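Local coordinates for Lmo1076 protein (Listeria monocytogenes serovar 1/2a, PDB 3FI7) that hydrolyses bacterial cell-wall peptidoglycan as an N-acetylglucosaminidase of family GH73, a virulence-associated autolysin whose catalytic domain is described here, at residues 30-38 with 175-183; 135-143 with 152-160. All coordinates share one frame; numbering follows the deposited sequence. Where two conformers were deposited one is given.

Contact 1 joins the start of helix 29-47 to the last residues of the chain, just past helix 166-176, while contact 2 (135-143 with 152-160) folds the loop after helix 116-129 onto the end of helix 149-156. Along the chain contact 2 is nested inside the loop that contact 1 closes. Their centres lie about 21 Å apart, yet they touch: NH2 of Arg143 is 2.9 Å from O of the C-terminal residue Asp183, a probable hydrogen bond. Helix 52-63 is common to both, meeting Tyr182 in contact 1 and Leu156 and Tyr160 in contact 2. Both contacts therefore pack against this one helix, and the Arg143-Asp183 link joins them at the C-terminus.

Contact 1: residues 30-38 with 175-183; sequences QQTFINSIS and SSYNLTQYD
Ile34 sends its two branches to different partners on the C-terminal segment. Its CD1 lies 3.6 Å from CD1 of the Tyr177 ring and also touches Leu179 CD2, whereas CG2 packs against the phenol end of Tyr182, 3.7 Å from its OH; the side chains of Ile34 and Tyr182 cross at about a right angle. One turn further along helix 29-47, Ser38 lays its CB over a face of the Tyr182 ring in a CH-pi contact, 3.8 Å from the centroid and 24° off the normal. Gln181 CG covers the opposite face, so the ring is sandwiched. Toward the start of the helix, CB and CG of Gln30 rest against the Tyr177 hydroxyl oxygen.

No direct hydrogen bond crosses the contact; two waters make the polar link, and Gln31 is the hub. With CG anti to its backbone N (chi1 -176°) and a bend at chi2, its amide reaches toward the other segment. Gln31 OE1, at the edge of the Tyr177 ring, accepts from one water, and Gln31 NE2 donates to the second water at 3.0 Å. Both waters donate to Tyr177 O, and the second also hydrogen-bonds Tyr182 OH. Gln31 NE2 gives a further, fairly straight bond of 2.9 Å to Asn35 OD1, which lies in the Gln31 amide plane and fixes the rotation of that amide.

Behind this shell, Asn178, with positive phi, closes helix 166-176 as the C-prime residue of a Schellman motif, turning the chain into the 3-10 segment that carries Tyr182. Trp65 meets Tyr177, and Ile56 of helix 52-63 touches Tyr182. Packing of the C-terminal tail onto helix 29-47 in this glucosaminidase domain rests on apolar and CH-pi fit, its polar link left to ordered water.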
# COMPACT_ATOMS: atom_id res chain seq x y z
N GLN A 30 9.82 -6.84 5.66
CA GLN A 30 9.38 -5.94 4.59
C GLN A 30 8.93 -6.73 3.37
O GLN A 30 7.85 -6.48 2.81
CB GLN A 30 10.50 -4.96 4.17
CG GLN A 30 10.98 -3.98 5.25
CD GLN A 30 12.14 -4.52 6.08
OE1 GLN A 30 12.17 -5.68 6.47
NE2 GLN A 30 13.10 -3.65 6.38
N GLN A 31 9.76 -7.67 2.95
CA GLN A 31 9.49 -8.48 1.76
C GLN A 31 8.30 -9.39 2.03
O GLN A 31 7.46 -9.61 1.16
CB GLN A 31 10.73 -9.29 1.38
CG GLN A 31 10.58 -10.10 0.09
CD GLN A 31 10.45 -9.22 -1.14
OE1 GLN A 31 11.31 -8.38 -1.42
NE2 GLN A 31 9.37 -9.40 -1.88
N THR A 32 8.23 -9.91 3.25
CA THR A 32 7.12 -10.77 3.64
C THR A 32 5.79 -10.01 3.58
O THR A 32 4.77 -10.56 3.16
CB THR A 32 7.34 -11.36 5.03
OG1 THR A 32 8.44 -12.28 4.97
CG2 THR A 32 6.09 -12.08 5.55
N PHE A 33 5.82 -8.75 3.99
CA PHE A 33 4.62 -7.92 3.90
C PHE A 33 4.19 -7.75 2.44
O PHE A 33 3.03 -7.99 2.10
CB PHE A 33 4.81 -6.55 4.56
CG PHE A 33 3.67 -5.62 4.32
CD1 PHE A 33 3.74 -4.66 3.32
CD2 PHE A 33 2.49 -5.73 5.05
CE1 PHE A 33 2.68 -3.80 3.09
CE2 PHE A 33 1.43 -4.88 4.82
CZ PHE A 33 1.52 -3.91 3.84
N ILE A 34 5.12 -7.35 1.57
CA ILE A 34 4.81 -7.28 0.15
C ILE A 34 4.26 -8.61 -0.38
O ILE A 34 3.22 -8.64 -1.02
CB ILE A 34 6.04 -6.87 -0.66
CG1 ILE A 34 6.39 -5.40 -0.40
CG2 ILE A 34 5.81 -7.12 -2.15
CD1 ILE A 34 7.86 -5.06 -0.60
N ASN A 35 4.95 -9.71 -0.08
CA ASN A 35 4.53 -11.03 -0.56
C ASN A 35 3.10 -11.34 -0.13
O ASN A 35 2.37 -12.01 -0.85
CB ASN A 35 5.46 -12.13 -0.06
CG ASN A 35 6.89 -11.98 -0.57
OD1 ASN A 35 7.15 -11.24 -1.52
ND2 ASN A 35 7.82 -12.67 0.08
N SER A 36 2.69 -10.85 1.04
CA SER A 36 1.38 -11.18 1.58
C SER A 36 0.22 -10.41 0.94
O SER A 36 -0.92 -10.82 1.08
CB SER A 36 1.34 -10.95 3.10
OG SER A 36 1.21 -9.57 3.40
N ILE A 37 0.49 -9.30 0.26
CA ILE A 37 -0.60 -8.55 -0.36
C ILE A 37 -0.52 -8.41 -1.89
O ILE A 37 -1.43 -7.85 -2.51
CB ILE A 37 -0.71 -7.13 0.23
CG1 ILE A 37 0.61 -6.36 0.02
CG2 ILE A 37 -1.09 -7.18 1.71
CD1 ILE A 37 0.42 -4.82 0.11
N SER A 38 0.56 -8.90 -2.50
CA SER A 38 0.78 -8.64 -3.92
C SER A 38 -0.28 -9.30 -4.80
O SER A 38 -0.72 -8.72 -5.79
CB SER A 38 2.19 -9.07 -4.35
OG SER A 38 2.35 -10.49 -4.24
N SER A 175 11.04 1.25 -6.62
CA SER A 175 12.29 0.77 -7.22
C SER A 175 13.12 -0.13 -6.28
O SER A 175 13.77 -1.05 -6.73
CB SER A 175 13.16 1.91 -7.75
OG SER A 175 13.63 2.70 -6.69
N SER A 176 13.09 0.15 -4.98
CA SER A 176 13.92 -0.61 -4.04
C SER A 176 13.44 -2.06 -3.91
O SER A 176 14.25 -2.96 -3.65
CB SER A 176 13.92 0.06 -2.66
OG SER A 176 14.60 1.30 -2.70
N TYR A 177 12.14 -2.28 -4.08
CA TYR A 177 11.61 -3.64 -4.02
C TYR A 177 11.12 -4.16 -5.39
O TYR A 177 10.43 -5.19 -5.44
CB TYR A 177 10.52 -3.75 -2.94
CG TYR A 177 11.09 -3.57 -1.55
CD1 TYR A 177 11.45 -4.67 -0.77
CD2 TYR A 177 11.31 -2.30 -1.03
CE1 TYR A 177 11.99 -4.52 0.49
CE2 TYR A 177 11.86 -2.14 0.24
CZ TYR A 177 12.20 -3.24 0.99
OH TYR A 177 12.75 -3.07 2.24
N ASN A 178 11.50 -3.47 -6.47
CA ASN A 178 11.05 -3.77 -7.83
C ASN A 178 9.56 -4.09 -7.88
O ASN A 178 9.13 -5.14 -8.38
CB ASN A 178 11.87 -4.90 -8.48
CG ASN A 178 11.78 -4.89 -10.01
OD1 ASN A 178 11.34 -3.92 -10.61
ND2 ASN A 178 12.21 -5.99 -10.63
N LEU A 179 8.75 -3.16 -7.37
CA LEU A 179 7.31 -3.39 -7.33
C LEU A 179 6.65 -3.37 -8.71
O LEU A 179 5.52 -3.82 -8.86
CB LEU A 179 6.63 -2.42 -6.36
CG LEU A 179 7.14 -2.53 -4.91
CD1 LEU A 179 6.39 -1.55 -3.99
CD2 LEU A 179 7.02 -3.97 -4.40
N THR A 180 7.36 -2.87 -9.72
CA THR A 180 6.80 -2.89 -11.08
C THR A 180 6.63 -4.30 -11.65
O THR A 180 5.90 -4.49 -12.61
CB THR A 180 7.60 -2.01 -12.08
OG1 THR A 180 8.98 -2.37 -12.03
CG2 THR A 180 7.46 -0.54 -11.73
N GLN A 181 7.29 -5.29 -11.05
CA GLN A 181 7.12 -6.68 -11.47
C GLN A 181 5.65 -7.07 -11.42
O GLN A 181 5.20 -7.95 -12.16
CB GLN A 181 7.94 -7.64 -10.59
CG GLN A 181 7.32 -7.92 -9.21
CD GLN A 181 8.24 -8.73 -8.31
OE1 GLN A 181 8.17 -9.96 -8.26
NE2 GLN A 181 9.13 -8.03 -7.59
N TYR A 182 4.89 -6.40 -10.55
CA TYR A 182 3.49 -6.73 -10.36
C TYR A 182 2.56 -5.99 -11.32
O TYR A 182 1.38 -6.30 -11.40
CB TYR A 182 3.07 -6.46 -8.91
CG TYR A 182 3.90 -7.20 -7.88
CD1 TYR A 182 3.81 -8.59 -7.76
CD2 TYR A 182 4.77 -6.52 -7.05
CE1 TYR A 182 4.58 -9.28 -6.82
CE2 TYR A 182 5.56 -7.21 -6.11
CZ TYR A 182 5.45 -8.58 -6.00
OH TYR A 182 6.23 -9.25 -5.09
N ASP A 183 3.10 -5.01 -12.05
CA ASP A 183 2.29 -4.18 -12.94
C ASP A 183 1.98 -4.89 -14.26
O ASP A 183 1.07 -4.48 -15.00
CB ASP A 183 2.97 -2.83 -13.21
CG ASP A 183 3.00 -1.93 -11.99
OD1 ASP A 183 2.23 -2.18 -11.04
OD2 ASP A 183 3.80 -0.96 -11.96
OXT ASP A 183 2.64 -5.87 -14.62
O HOH W 1 11.92 -7.26 -3.87
O HOH W 2 8.81 -7.67 -4.22

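Contact 2: residues 135-143 with 152-160; sequences SSYYKGAWR and ATAWLQGRY
Tyr137 O takes the indole N-H of Trp155 in the one hydrogen bond that crosses between the segments, 3.0 Å from NE1 with an angle of 163° at the hydrogen. The acceptor lies close to the indole plane, while the donor is tilted 20° from the carbonyl plane. Gly140 lies flat on the same indole: its CA sits 3.4 Å from the centroid of the five-membered ring, in a CH-pi contact over the face. Having no side chain, Gly140 brings the loop backbone directly onto the ring.

The opposite face of the indole carries the Arg159 guanidinium, whose CZ is 3.5 Å above the plane. Arg159 NH2 donates in plane to a lone pair of Trp155 O at 2.8 Å, which holds the guanidinium over the ring. The arginine chain is extended from CG to NE, and Arg159 CD lies 4.2 Å from the centroid of the Tyr137 ring, over one face.

Deeper in, Leu156 CD2 meets both Tyr138 CD1 and Ala141 CB, and the methyls of Ala141 and Ala152 touch where the backbones run closest. At the edge of the Tyr138 ring lies Tyr160 N.

This is plain packing within the glucosaminidase domain, of the lysozyme clan: the loop before helix 149-156, a type I turn and a short 3-10 segment, folds back onto the C-terminal end of that helix. Leu156 continues inward to Val54 of helix 52-63, Leu127 of helix 116-129 and Leu170 of helix 166-176, placing the contact at the edge of the domain's helical core.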
# COMPACT_ATOMS: atom_id res chain seq x y z
N SER A 135 -15.52 12.88 -8.11
CA SER A 135 -15.26 11.49 -8.45
C SER A 135 -13.98 11.29 -9.27
O SER A 135 -13.47 10.17 -9.34
CB SER A 135 -16.45 10.87 -9.16
OG SER A 135 -16.47 11.24 -10.52
N SER A 136 -13.48 12.35 -9.90
CA SER A 136 -12.28 12.22 -10.72
C SER A 136 -11.05 12.84 -10.06
O SER A 136 -10.02 13.05 -10.71
CB SER A 136 -12.50 12.81 -12.12
OG SER A 136 -12.56 14.23 -12.07
N TYR A 137 -11.15 13.14 -8.77
CA TYR A 137 -10.04 13.70 -8.01
C TYR A 137 -8.69 13.00 -8.21
O TYR A 137 -7.65 13.66 -8.30
CB TYR A 137 -10.38 13.70 -6.52
CG TYR A 137 -9.46 14.55 -5.68
CD1 TYR A 137 -9.23 15.88 -6.01
CD2 TYR A 137 -8.84 14.03 -4.56
CE1 TYR A 137 -8.41 16.67 -5.24
CE2 TYR A 137 -8.02 14.81 -3.78
CZ TYR A 137 -7.80 16.13 -4.12
OH TYR A 137 -6.97 16.91 -3.35
N TYR A 138 -8.70 11.67 -8.28
CA TYR A 138 -7.43 10.95 -8.42
C TYR A 138 -7.14 10.49 -9.86
O TYR A 138 -6.35 9.56 -10.06
CB TYR A 138 -7.38 9.75 -7.45
CG TYR A 138 -7.41 10.15 -5.99
CD1 TYR A 138 -6.30 10.72 -5.38
CD2 TYR A 138 -8.54 9.93 -5.21
CE1 TYR A 138 -6.31 11.07 -4.04
CE2 TYR A 138 -8.56 10.28 -3.86
CZ TYR A 138 -7.44 10.85 -3.29
OH TYR A 138 -7.44 11.21 -1.96
N LYS A 139 -7.76 11.14 -10.84
CA LYS A 139 -7.67 10.72 -12.24
C LYS A 139 -6.24 10.52 -12.76
O LYS A 139 -6.00 9.67 -13.62
CB LYS A 139 -8.41 11.69 -13.15
CG LYS A 139 -7.85 13.10 -13.12
CD LYS A 139 -8.67 14.04 -14.00
CE LYS A 139 -8.32 15.50 -13.71
NZ LYS A 139 -9.14 16.44 -14.52
N GLY A 140 -5.29 11.31 -12.25
CA GLY A 140 -3.91 11.19 -12.67
C GLY A 140 -3.25 9.89 -12.21
O GLY A 140 -2.16 9.55 -12.67
N ALA A 141 -3.90 9.17 -11.30
CA ALA A 141 -3.37 7.89 -10.84
C ALA A 141 -4.09 6.73 -11.51
O ALA A 141 -3.76 5.57 -11.28
CB ALA A 141 -3.46 7.78 -9.32
N TRP A 142 -5.09 7.04 -12.33
CA TRP A 142 -5.75 5.99 -13.10
C TRP A 142 -4.79 5.52 -14.18
O TRP A 142 -4.10 6.32 -14.80
CB TRP A 142 -7.06 6.48 -13.74
CG TRP A 142 -8.08 6.96 -12.77
CD1 TRP A 142 -8.11 6.75 -11.42
CD2 TRP A 142 -9.26 7.72 -13.09
NE1 TRP A 142 -9.22 7.35 -10.87
CE2 TRP A 142 -9.94 7.95 -11.87
CE3 TRP A 142 -9.80 8.24 -14.27
CZ2 TRP A 142 -11.14 8.67 -11.81
CZ3 TRP A 142 -10.99 8.96 -14.21
CH2 TRP A 142 -11.64 9.17 -12.99
N ARG A 143 -4.76 4.22 -14.40
CA ARG A 143 -3.79 3.67 -15.31
C ARG A 143 -3.98 4.15 -16.75
O ARG A 143 -3.01 4.31 -17.49
CB ARG A 143 -3.78 2.14 -15.22
CG ARG A 143 -2.48 1.56 -15.67
CD ARG A 143 -2.28 0.14 -15.21
NE ARG A 143 -1.05 -0.36 -15.81
CZ ARG A 143 -0.53 -1.55 -15.55
NH1 ARG A 143 -1.13 -2.37 -14.68
NH2 ARG A 143 0.60 -1.91 -16.13
N ALA A 152 1.50 8.47 -11.72
CA ALA A 152 0.50 8.17 -10.71
C ALA A 152 0.94 8.66 -9.33
O ALA A 152 0.15 9.28 -8.63
CB ALA A 152 0.21 6.68 -10.68
N THR A 153 2.19 8.40 -8.94
CA THR A 153 2.64 8.81 -7.62
C THR A 153 2.67 10.34 -7.53
O THR A 153 2.25 10.92 -6.53
CB THR A 153 4.01 8.21 -7.23
OG1 THR A 153 5.01 8.65 -8.14
CG2 THR A 153 3.96 6.67 -7.23
N ALA A 154 3.15 10.98 -8.60
CA ALA A 154 3.17 12.44 -8.67
C ALA A 154 1.76 12.99 -8.51
O ALA A 154 1.57 14.03 -7.90
CB ALA A 154 3.79 12.92 -9.99
N TRP A 155 0.76 12.29 -9.03
CA TRP A 155 -0.62 12.75 -8.87
C TRP A 155 -1.12 12.62 -7.43
O TRP A 155 -1.87 13.47 -6.95
CB TRP A 155 -1.56 12.03 -9.84
CG TRP A 155 -2.89 12.74 -9.97
CD1 TRP A 155 -4.05 12.43 -9.31
CD2 TRP A 155 -3.18 13.88 -10.78
NE1 TRP A 155 -5.04 13.31 -9.67
CE2 TRP A 155 -4.53 14.21 -10.57
CE3 TRP A 155 -2.42 14.65 -11.67
CZ2 TRP A 155 -5.16 15.28 -11.22
CZ3 TRP A 155 -3.04 15.72 -12.31
CH2 TRP A 155 -4.40 16.03 -12.08
N LEU A 156 -0.71 11.57 -6.73
CA LEU A 156 -1.13 11.36 -5.35
C LEU A 156 -0.56 12.41 -4.40
O LEU A 156 -1.18 12.76 -3.40
CB LEU A 156 -0.75 9.95 -4.87
CG LEU A 156 -1.39 8.78 -5.64
CD1 LEU A 156 -0.84 7.46 -5.13
CD2 LEU A 156 -2.90 8.82 -5.49
N GLN A 157 0.64 12.90 -4.70
CA GLN A 157 1.27 13.88 -3.84
C GLN A 157 0.44 15.17 -3.84
O GLN A 157 0.05 15.65 -4.89
CB GLN A 157 2.70 14.17 -4.30
CG GLN A 157 3.42 15.23 -3.47
CD GLN A 157 4.90 15.30 -3.77
OE1 GLN A 157 5.61 14.30 -3.69
NE2 GLN A 157 5.37 16.49 -4.12
N GLY A 158 0.17 15.70 -2.65
CA GLY A 158 -0.67 16.88 -2.53
C GLY A 158 -2.16 16.56 -2.56
O GLY A 158 -2.98 17.40 -2.21
N ARG A 159 -2.51 15.35 -2.99
CA ARG A 159 -3.93 14.99 -3.02
C ARG A 159 -4.28 13.93 -1.99
O ARG A 159 -5.18 14.13 -1.19
CB ARG A 159 -4.36 14.55 -4.43
CG ARG A 159 -4.39 15.71 -5.42
CD ARG A 159 -4.86 15.29 -6.81
NE ARG A 159 -4.70 16.39 -7.75
CZ ARG A 159 -3.55 16.72 -8.33
NH1 ARG A 159 -3.50 17.74 -9.17
NH2 ARG A 159 -2.45 16.01 -8.08
N TYR A 160 -3.57 12.81 -2.01
CA TYR A 160 -3.83 11.75 -1.05
C TYR A 160 -3.31 12.16 0.34
O TYR A 160 -3.94 11.88 1.36
CB TYR A 160 -3.17 10.44 -1.50
CG TYR A 160 -3.55 9.26 -0.63
CD1 TYR A 160 -2.83 8.97 0.52
CD2 TYR A 160 -4.65 8.47 -0.94
CE1 TYR A 160 -3.17 7.90 1.33
CE2 TYR A 160 -5.01 7.40 -0.14
CZ TYR A 160 -4.27 7.12 1.00
OH TYR A 160 -4.62 6.07 1.81